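Local coordinates for SxtG (Microseira wollei, PDB 6U1R), which is an amidinotransferase of the saxitoxin biosynthetic pathway, probably working through a covalent amidino intermediate on the enzyme, at residues E148-D153 / T178-P183; A188-N193 / F205-F210; E211-A216 / V233-G238. All blocks are in the same frame, centred on the assembly; numbering follows the deposited sequence.

In the fold
The three contacts come one after another along the chain, each closing before the next opens. Interaction 1 joins the ends of strands 145-148 and 176-179. Interaction 2 and the first half of interaction 3 lie in the long loop region between strands 176-179 and 219-222, and interaction 3 reaches the start of helix 236-245. The centres of interactions 1 and 3 are about 9 Å apart, those of 2 and 3 about 11 Å, and those of 1 and 2 about 17 Å. Pro150 O probably accepts from Phe214 N, and Ala152 O probably accepts from Tyr190 OH. Loop 148-153 is thus tied to both other contacts, close to the predicted active-site residue Asp215.

Interaction 1: residues E148-D153 / T178-P183; sequences EAPMAD and TAAPKP
Glu148 and Ala179 form a parallel bridge where their two strands end. Glu148 N donates to Thr178 O at 2.9 Å, and Glu148 O accepts from Ala180 N at 3.1 Å. Both bonds are fairly straight, 164° at the hydrogen. The side chains of Glu148 and Ala179 leave on the same face of the sheet, with their CB atoms 4.1 Å apart. Glu148 CG is turned to the side of its own backbone N (chi1 -53°), which leaves it 3.8 Å from Thr178 O. The carboxylate has other partners, Arg164 and Trp177. At Ala149 a water accepts from Lys182 NZ at 2.6 Å and gives a weak bond to Ala149 O. From Pro150 on, side-chain packing replaces direct hydrogen bonds between the segments. Pro150 CG comes within 3.4 Å of Ala180 CB, a tight fit. Pro150 CB touches Pro181 O and lies 3.7 Å from Pro183 CD. Met151 O meets Pro183 CG at 3.6 Å, and Met151 N donates to a second water that Lys182 NZ reaches only weakly. Met151 CB points away from 178-183, and the side chain packs on Asp215. The contact continues the parallel pair of strands 145-148 and 176-179, in a mixed three-stranded sheet, into two proline-containing loops, one of which runs to the predicted active site of this amidinotransferase.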
loop_
_atom_site.group_PDB
_atom_site.type_symbol
_atom_site.label_atom_id
_atom_site.label_comp_id
_atom_site.label_asym_id
_atom_site.label_seq_id
_atom_site.Cartn_x
_atom_site.Cartn_y
_atom_site.Cartn_z
ATOM N N GLU A 148 5.844 -1.941 2.535
ATOM C CA GLU A 148 5.595 -0.645 3.158
ATOM C C GLU A 148 4.479 -0.782 4.188
ATOM O O GLU A 148 3.356 -1.199 3.859
ATOM C CB GLU A 148 5.248 0.418 2.112
ATOM C CG GLU A 148 6.299 0.505 0.983
ATOM C CD GLU A 148 6.270 1.796 0.176
ATOM O OE1 GLU A 148 5.402 2.664 0.434
ATOM O OE2 GLU A 148 7.129 1.934 -0.731
ATOM N N ALA A 149 4.798 -0.419 5.423
ATOM C CA ALA A 149 3.896 -0.571 6.551
ATOM C C ALA A 149 2.725 0.410 6.482
ATOM O O ALA A 149 2.884 1.563 6.058
ATOM C CB ALA A 149 4.650 -0.351 7.849
ATOM N N PRO A 150 1.544 -0.009 6.950
ATOM C CA PRO A 150 0.412 0.925 7.068
ATOM C C PRO A 150 0.456 1.638 8.410
ATOM O O PRO A 150 -0.117 1.150 9.384
ATOM C CB PRO A 150 -0.806 0.003 6.951
ATOM C CG PRO A 150 -0.331 -1.307 7.590
ATOM C CD PRO A 150 1.176 -1.379 7.355
ATOM N N MET A 151 1.152 2.763 8.481
ATOM C CA MET A 151 1.506 3.335 9.771
ATOM C C MET A 151 0.375 4.162 10.374
ATOM O O MET A 151 -0.315 4.916 9.674
ATOM C CB MET A 151 2.772 4.182 9.620
ATOM C CG MET A 151 3.975 3.358 9.112
ATOM S SD MET A 151 5.497 4.343 8.956
ATOM C CE MET A 151 6.058 4.428 10.657
ATOM N N ALA A 152 0.198 4.022 11.692
ATOM C CA ALA A 152 -0.903 4.704 12.387
ATOM C C ALA A 152 -0.644 6.188 12.610
ATOM O O ALA A 152 -1.602 6.955 12.811
ATOM C CB ALA A 152 -1.172 4.031 13.737
ATOM N N ASP A 153 0.617 6.615 12.581
ATOM C CA ASP A 153 0.960 8.007 12.859
ATOM C C ASP A 153 0.764 8.853 11.601
ATOM O O ASP A 153 1.510 8.726 10.618
ATOM C CB ASP A 153 2.388 8.085 13.390
ATOM C CG ASP A 153 2.733 9.462 13.934
ATOM O OD1 ASP A 153 2.212 10.454 13.384
ATOM O OD2 ASP A 153 3.518 9.546 14.902
ATOM N N THR A 178 5.830 -4.330 -2.106
ATOM C CA THR A 178 4.399 -4.336 -1.893
ATOM C C THR A 178 4.087 -3.337 -0.790
ATOM O O THR A 178 4.974 -2.912 -0.043
ATOM C CB THR A 178 3.878 -5.740 -1.523
ATOM O OG1 THR A 178 4.382 -6.135 -0.252
ATOM C CG2 THR A 178 4.336 -6.781 -2.501
ATOM N N ALA A 179 2.822 -2.939 -0.710
ATOM C CA ALA A 179 2.363 -2.055 0.349
ATOM C C ALA A 179 1.118 -2.645 0.997
ATOM O O ALA A 179 0.267 -3.226 0.315
ATOM C CB ALA A 179 2.046 -0.660 -0.185
ATOM N N ALA A 180 1.016 -2.508 2.305
ATOM C CA ALA A 180 -0.273 -2.711 2.937
ATOM C C ALA A 180 -1.187 -1.574 2.482
ATOM O O ALA A 180 -0.704 -0.477 2.185
ATOM C CB ALA A 180 -0.151 -2.700 4.454
ATOM N N PRO A 181 -2.496 -1.798 2.405
ATOM C CA PRO A 181 -3.393 -0.692 2.037
ATOM C C PRO A 181 -3.163 0.519 2.935
ATOM O O PRO A 181 -3.014 0.400 4.156
ATOM C CB PRO A 181 -4.795 -1.298 2.207
ATOM C CG PRO A 181 -4.568 -2.819 2.003
ATOM C CD PRO A 181 -3.232 -3.063 2.633
ATOM N N LYS A 182 -3.080 1.700 2.318
ATOM C CA LYS A 182 -2.737 2.895 3.072
ATOM C C LYS A 182 -3.918 3.256 3.965
ATOM O O LYS A 182 -5.028 3.430 3.449
ATOM C CB LYS A 182 -2.394 4.069 2.135
ATOM C CG LYS A 182 -1.682 5.195 2.855
ATOM C CD LYS A 182 -0.873 6.044 1.899
ATOM C CE LYS A 182 0.224 6.768 2.626
ATOM N NZ LYS A 182 1.275 5.837 3.104
ATOM N N PRO A 183 -3.745 3.370 5.280
ATOM C CA PRO A 183 -4.908 3.565 6.157
ATOM C C PRO A 183 -5.493 4.960 6.010
ATOM O O PRO A 183 -4.821 5.915 5.619
ATOM C CB PRO A 183 -4.339 3.334 7.565
ATOM C CG PRO A 183 -2.877 3.705 7.446
ATOM C CD PRO A 183 -2.497 3.216 6.057
HETATM O O HOH W 1 1.183 1.008 3.362
HETATM O O HOH W 2 0.839 3.665 4.537
HETATM O O HOH W 3 1.876 4.936 6.395
#

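Interaction 2: residues A188-N193 / F205-F210; sequences AQYDFN and FVVTEF
A single backbone bridge, Tyr190 with Val207, joins two loop segments here, with an ST turn at Thr208 and an Asx turn at Asp191. Asp191 N donates to Val206 O at 2.8 Å. Thr208 N donates to Gln189 O at 3.0 Å. The same Gln189 O receives a CA-H...O contact from Val207, and Tyr190 CA makes a like contact to Val206 O.

The hydroxyl of Thr208 does two jobs. Its OG1 donates to Ala188 O at 2.7 Å, in the carbonyl plane and on a lone pair. It also accepts from Phe210 N at 3.2 Å, which closes the ST turn. A chi1 of 68° brings OG1 to Ala188 O and sets CG2 on the other side of the N, where it packs 3.6 Å from Tyr190 C. Asp191 OD1 accepts from Asn193 N at 2.9 Å, met from above the carboxylate plane.

The Phe210 ring is touched in two ways. Ala188 CB lies over one face, 4.0 Å from the ring centroid, in a CH-pi contact. Gln189 OE1 lies at the ring edge, in its plane, and approaches Phe210 CB to 3.3 Å. The amide and ring planes are 56° apart. That OE1 also accepts from Glu211 N.

Around the contact, Tyr190 packs on Pro55 and Ile56 of helix 53-57. Glu209 OE2 and OE1 accept from Ser236 N and Leu237 N at the start of helix 236-245. Lys168, on helix 164-172 of the second subunit, makes a cation-pi contact with Phe210. Both segments belong to the long connection between strands 176-179 and 219-222.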
loop_
_atom_site.group_PDB
_atom_site.type_symbol
_atom_site.label_atom_id
_atom_site.label_comp_id
_atom_site.label_asym_id
_atom_site.label_seq_id
_atom_site.Cartn_x
_atom_site.Cartn_y
_atom_site.Cartn_z
ATOM N N ALA A 188 -11.699 7.507 14.264
ATOM C CA ALA A 188 -12.130 6.209 14.785
ATOM C C ALA A 188 -10.974 5.232 15.036
ATOM O O ALA A 188 -11.170 4.233 15.736
ATOM C CB ALA A 188 -13.134 5.562 13.831
ATOM N N GLN A 189 -9.795 5.482 14.462
ATOM C CA GLN A 189 -8.620 4.636 14.668
ATOM C C GLN A 189 -7.970 4.856 16.033
ATOM O O GLN A 189 -7.080 4.090 16.412
ATOM C CB GLN A 189 -7.616 4.891 13.528
ATOM C CG GLN A 189 -6.347 4.003 13.551
ATOM C CD GLN A 189 -6.638 2.514 13.450
ATOM O OE1 GLN A 189 -7.739 2.105 13.099
ATOM N NE2 GLN A 189 -5.627 1.687 13.766
ATOM N N TYR A 190 -8.419 5.852 16.809
ATOM C CA TYR A 190 -7.774 6.207 18.062
ATOM C C TYR A 190 -8.814 6.300 19.176
ATOM O O TYR A 190 -9.924 6.791 18.958
ATOM C CB TYR A 190 -7.018 7.545 17.932
ATOM C CG TYR A 190 -6.208 7.665 16.662
ATOM C CD1 TYR A 190 -5.006 6.995 16.521
ATOM C CD2 TYR A 190 -6.658 8.441 15.602
ATOM C CE1 TYR A 190 -4.254 7.095 15.334
ATOM C CE2 TYR A 190 -5.931 8.555 14.428
ATOM C CZ TYR A 190 -4.725 7.878 14.299
ATOM O OH TYR A 190 -4.028 8.001 13.115
ATOM N N ASP A 191 -8.433 5.839 20.363
ATOM C CA ASP A 191 -9.288 5.862 21.554
ATOM C C ASP A 191 -9.063 7.190 22.263
ATOM O O ASP A 191 -8.086 7.361 22.993
ATOM C CB ASP A 191 -8.965 4.678 22.458
ATOM C CG ASP A 191 -9.799 4.655 23.730
ATOM O OD1 ASP A 191 -10.612 5.572 23.939
ATOM O OD2 ASP A 191 -9.601 3.714 24.527
ATOM N N PHE A 192 -9.964 8.142 22.056
ATOM C CA PHE A 192 -9.754 9.442 22.683
ATOM C C PHE A 192 -10.131 9.459 24.158
ATOM O O PHE A 192 -9.933 10.483 24.815
ATOM C CB PHE A 192 -10.516 10.521 21.908
ATOM C CG PHE A 192 -9.879 10.857 20.588
ATOM C CD1 PHE A 192 -8.821 11.753 20.526
ATOM C CD2 PHE A 192 -10.298 10.241 19.416
ATOM C CE1 PHE A 192 -8.214 12.058 19.314
ATOM C CE2 PHE A 192 -9.700 10.544 18.193
ATOM C CZ PHE A 192 -8.658 11.453 18.142
ATOM N N ASN A 193 -10.620 8.348 24.706
ATOM C CA ASN A 193 -10.815 8.216 26.143
ATOM C C ASN A 193 -9.706 7.400 26.801
ATOM O O ASN A 193 -9.857 6.972 27.947
ATOM C CB ASN A 193 -12.180 7.594 26.432
ATOM C CG ASN A 193 -13.319 8.412 25.849
ATOM O OD1 ASN A 193 -13.286 9.640 25.875
ATOM N ND2 ASN A 193 -14.317 7.734 25.294
ATOM N N PHE A 205 -3.802 -0.187 24.528
ATOM C CA PHE A 205 -3.095 0.841 23.778
ATOM C C PHE A 205 -4.091 1.758 23.095
ATOM O O PHE A 205 -5.290 1.475 23.041
ATOM C CB PHE A 205 -2.139 0.201 22.774
ATOM C CG PHE A 205 -1.198 -0.751 23.411
ATOM C CD1 PHE A 205 -0.135 -0.282 24.157
ATOM C CD2 PHE A 205 -1.397 -2.110 23.305
ATOM C CE1 PHE A 205 0.723 -1.152 24.781
ATOM C CE2 PHE A 205 -0.542 -2.995 23.936
ATOM C CZ PHE A 205 0.520 -2.513 24.668
ATOM N N VAL A 206 -3.570 2.863 22.544
ATOM C CA VAL A 206 -4.437 3.937 22.049
ATOM C C VAL A 206 -5.096 3.601 20.709
ATOM O O VAL A 206 -6.191 4.101 20.424
ATOM C CB VAL A 206 -3.652 5.262 21.972
ATOM C CG1 VAL A 206 -2.605 5.215 20.896
ATOM C CG2 VAL A 206 -4.590 6.444 21.756
ATOM N N VAL A 207 -4.475 2.777 19.855
ATOM C CA VAL A 207 -5.129 2.446 18.589
ATOM C C VAL A 207 -6.269 1.469 18.835
ATOM O O VAL A 207 -6.234 0.640 19.765
ATOM C CB VAL A 207 -4.165 1.881 17.528
ATOM C CG1 VAL A 207 -3.341 3.002 16.883
ATOM C CG2 VAL A 207 -3.304 0.788 18.088
ATOM N N THR A 208 -7.293 1.585 17.998
ATOM C CA THR A 208 -8.496 0.767 18.028
ATOM C C THR A 208 -8.370 -0.332 16.981
ATOM O O THR A 208 -7.286 -0.565 16.421
ATOM C CB THR A 208 -9.736 1.616 17.743
ATOM O OG1 THR A 208 -9.691 2.044 16.372
ATOM C CG2 THR A 208 -9.795 2.829 18.653
ATOM N N GLU A 209 -9.491 -1.000 16.683
ATOM C CA GLU A 209 -9.558 -1.997 15.615
ATOM C C GLU A 209 -10.352 -1.504 14.410
ATOM O O GLU A 209 -10.970 -2.292 13.689
ATOM C CB GLU A 209 -10.140 -3.307 16.149
ATOM C CG GLU A 209 -9.255 -3.988 17.214
ATOM C CD GLU A 209 -7.878 -4.391 16.687
ATOM O OE1 GLU A 209 -7.773 -4.756 15.497
ATOM O OE2 GLU A 209 -6.908 -4.364 17.484
ATOM N N PHE A 210 -10.327 -0.194 14.159
ATOM C CA PHE A 210 -11.054 0.361 13.022
ATOM C C PHE A 210 -10.476 -0.122 11.685
ATOM O O PHE A 210 -11.231 -0.493 10.776
ATOM C CB PHE A 210 -11.045 1.884 13.153
ATOM C CG PHE A 210 -11.443 2.623 11.916
ATOM C CD1 PHE A 210 -12.772 2.686 11.524
ATOM C CD2 PHE A 210 -10.493 3.297 11.172
ATOM C CE1 PHE A 210 -13.138 3.389 10.393
ATOM C CE2 PHE A 210 -10.843 3.989 10.045
ATOM C CZ PHE A 210 -12.176 4.042 9.650
HETATM O O HOH W 4 -7.836 1.273 24.096
#

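Interaction 3: residues E211-A216 / V233-G238; sequences EPTFDA and VTNSLG
Asn235 holds the closely packed part of this contact together with Thr213. Asn235 ND2 donates to Glu211 O at 2.8 Å, with the acceptor close to the amide plane. ND2 has a further partner in Thr208 O, which helps fix the rotation of the amide. Asn235 N donates to Thr213 O at 3.2 Å, and Thr213 N donates to Asn235 OD1 at 3.2 Å. The two side chains cross at about a right angle. With chi1 at 59°, Thr213 OG1 reaches Val233 O and donates to it at 3.0 Å.

Asn235 is also the N-cap of helix 236-245. Its OD1 accepts from Gly238 N at 2.9 Å, and this donor and Thr213 N arrive from opposite faces of the amide plane. One oxygen therefore caps the helix and fastens the loop 211-216 to it. Gly238, without a side chain, lets its CA come to 3.5 Å from Thr213 O in a CA-H...O contact.

Packing is also close at Asp215. Val233 CG2 lies across the Asp215 carboxylate, 3.4 Å from Asp215 CG, while OD2 bonds to His264. Asp215 N donates to Thr234 OG1, and the same hydroxyl bonds to Asp218. The bond holds the Asp215 backbone and the valine packs against its carboxylate; both are consistent with keeping it in place beside His264. Asp215 and His264 are both predicted active-site residues.

At the Pro212 end the side chains meet without hydrogen bonds of their own. Leu237, partly exposed there, crosses Pro212 obliquely, its CD1 4.0 Å from Pro212 CD. Trp177 of the second subunit packs on Pro212.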
loop_
_atom_site.group_PDB
_atom_site.type_symbol
_atom_site.label_atom_id
_atom_site.label_comp_id
_atom_site.label_asym_id
_atom_site.label_seq_id
_atom_site.Cartn_x
_atom_site.Cartn_y
_atom_site.Cartn_z
ATOM N N GLU A 211 -9.153 -0.122 11.536
ATOM C CA GLU A 211 -8.527 -0.523 10.283
ATOM C C GLU A 211 -7.128 -1.058 10.560
ATOM O O GLU A 211 -6.561 -0.805 11.626
ATOM C CB GLU A 211 -8.462 0.644 9.296
ATOM C CG GLU A 211 -7.439 1.681 9.685
ATOM C CD GLU A 211 -7.569 2.945 8.872
ATOM O OE1 GLU A 211 -7.965 2.876 7.679
ATOM O OE2 GLU A 211 -7.276 4.001 9.457
ATOM N N PRO A 212 -6.534 -1.785 9.606
ATOM C CA PRO A 212 -5.202 -2.377 9.840
ATOM C C PRO A 212 -4.109 -1.317 9.912
ATOM O O PRO A 212 -3.930 -0.550 8.963
ATOM C CB PRO A 212 -5.000 -3.288 8.623
ATOM C CG PRO A 212 -6.329 -3.488 8.014
ATOM C CD PRO A 212 -7.179 -2.313 8.390
ATOM N N THR A 213 -3.346 -1.307 11.015
ATOM C CA THR A 213 -2.144 -0.482 11.133
ATOM C C THR A 213 -1.043 -1.274 11.826
ATOM O O THR A 213 -1.299 -2.063 12.751
ATOM C CB THR A 213 -2.364 0.858 11.902
ATOM O OG1 THR A 213 -2.848 0.626 13.234
ATOM C CG2 THR A 213 -3.330 1.760 11.163
ATOM N N PHE A 214 0.181 -1.082 11.346
ATOM C CA PHE A 214 1.351 -1.546 12.082
ATOM C C PHE A 214 2.579 -0.764 11.638
ATOM O O PHE A 214 2.640 -0.244 10.517
ATOM C CB PHE A 214 1.586 -3.065 11.917
ATOM C CG PHE A 214 1.994 -3.510 10.527
ATOM C CD1 PHE A 214 3.328 -3.454 10.130
ATOM C CD2 PHE A 214 1.059 -4.019 9.634
ATOM C CE1 PHE A 214 3.707 -3.878 8.878
ATOM C CE2 PHE A 214 1.440 -4.458 8.366
ATOM C CZ PHE A 214 2.758 -4.391 7.989
ATOM N N ASP A 215 3.539 -0.669 12.559
ATOM C CA ASP A 215 4.895 -0.234 12.259
ATOM C C ASP A 215 5.771 -1.473 12.102
ATOM O O ASP A 215 5.655 -2.436 12.875
ATOM C CB ASP A 215 5.475 0.628 13.384
ATOM C CG ASP A 215 4.973 2.067 13.369
ATOM O OD1 ASP A 215 3.938 2.346 12.736
ATOM O OD2 ASP A 215 5.625 2.915 14.012
ATOM N N ALA A 216 6.685 -1.431 11.137
ATOM C CA ALA A 216 7.504 -2.609 10.887
ATOM C C ALA A 216 8.379 -2.938 12.090
ATOM O O ALA A 216 8.695 -4.109 12.335
ATOM C CB ALA A 216 8.354 -2.382 9.636
ATOM N N VAL A 233 0.779 1.719 18.119
ATOM C CA VAL A 233 0.576 1.894 16.686
ATOM C C VAL A 233 0.193 0.607 15.952
ATOM O O VAL A 233 -0.300 0.698 14.820
ATOM C CB VAL A 233 1.813 2.534 16.011
ATOM C CG1 VAL A 233 2.085 3.908 16.600
ATOM C CG2 VAL A 233 3.032 1.627 16.136
ATOM N N THR A 234 0.372 -0.575 16.540
ATOM C CA THR A 234 0.117 -1.847 15.865
ATOM C C THR A 234 -1.074 -2.523 16.540
ATOM O O THR A 234 -1.019 -2.800 17.740
ATOM C CB THR A 234 1.358 -2.747 15.917
ATOM O OG1 THR A 234 2.409 -2.161 15.129
ATOM C CG2 THR A 234 1.055 -4.130 15.355
ATOM N N ASN A 235 -2.147 -2.763 15.784
ATOM C CA ASN A 235 -3.344 -3.397 16.316
ATOM C C ASN A 235 -3.511 -4.813 15.775
ATOM O O ASN A 235 -2.685 -5.332 15.019
ATOM C CB ASN A 235 -4.593 -2.537 16.042
ATOM C CG ASN A 235 -4.906 -2.365 14.564
ATOM O OD1 ASN A 235 -4.206 -2.874 13.684
ATOM N ND2 ASN A 235 -5.964 -1.621 14.282
ATOM N N SER A 236 -4.574 -5.477 16.233
ATOM C CA SER A 236 -4.774 -6.875 15.857
ATOM C C SER A 236 -5.035 -7.009 14.362
ATOM O O SER A 236 -4.580 -7.973 13.736
ATOM C CB SER A 236 -5.926 -7.494 16.671
ATOM O OG SER A 236 -5.575 -7.653 18.043
ATOM N N LEU A 237 -5.758 -6.055 13.767
ATOM C CA LEU A 237 -6.006 -6.110 12.322
ATOM C C LEU A 237 -4.699 -6.011 11.538
ATOM O O LEU A 237 -4.538 -6.655 10.492
ATOM C CB LEU A 237 -6.952 -4.986 11.884
ATOM C CG LEU A 237 -8.470 -5.150 12.070
ATOM C CD1 LEU A 237 -9.192 -3.934 11.461
ATOM C CD2 LEU A 237 -8.978 -6.438 11.457
ATOM N N GLY A 238 -3.779 -5.167 12.000
ATOM C CA GLY A 238 -2.499 -5.043 11.319
ATOM C C GLY A 238 -1.691 -6.321 11.395
ATOM O O GLY A 238 -1.091 -6.750 10.406
#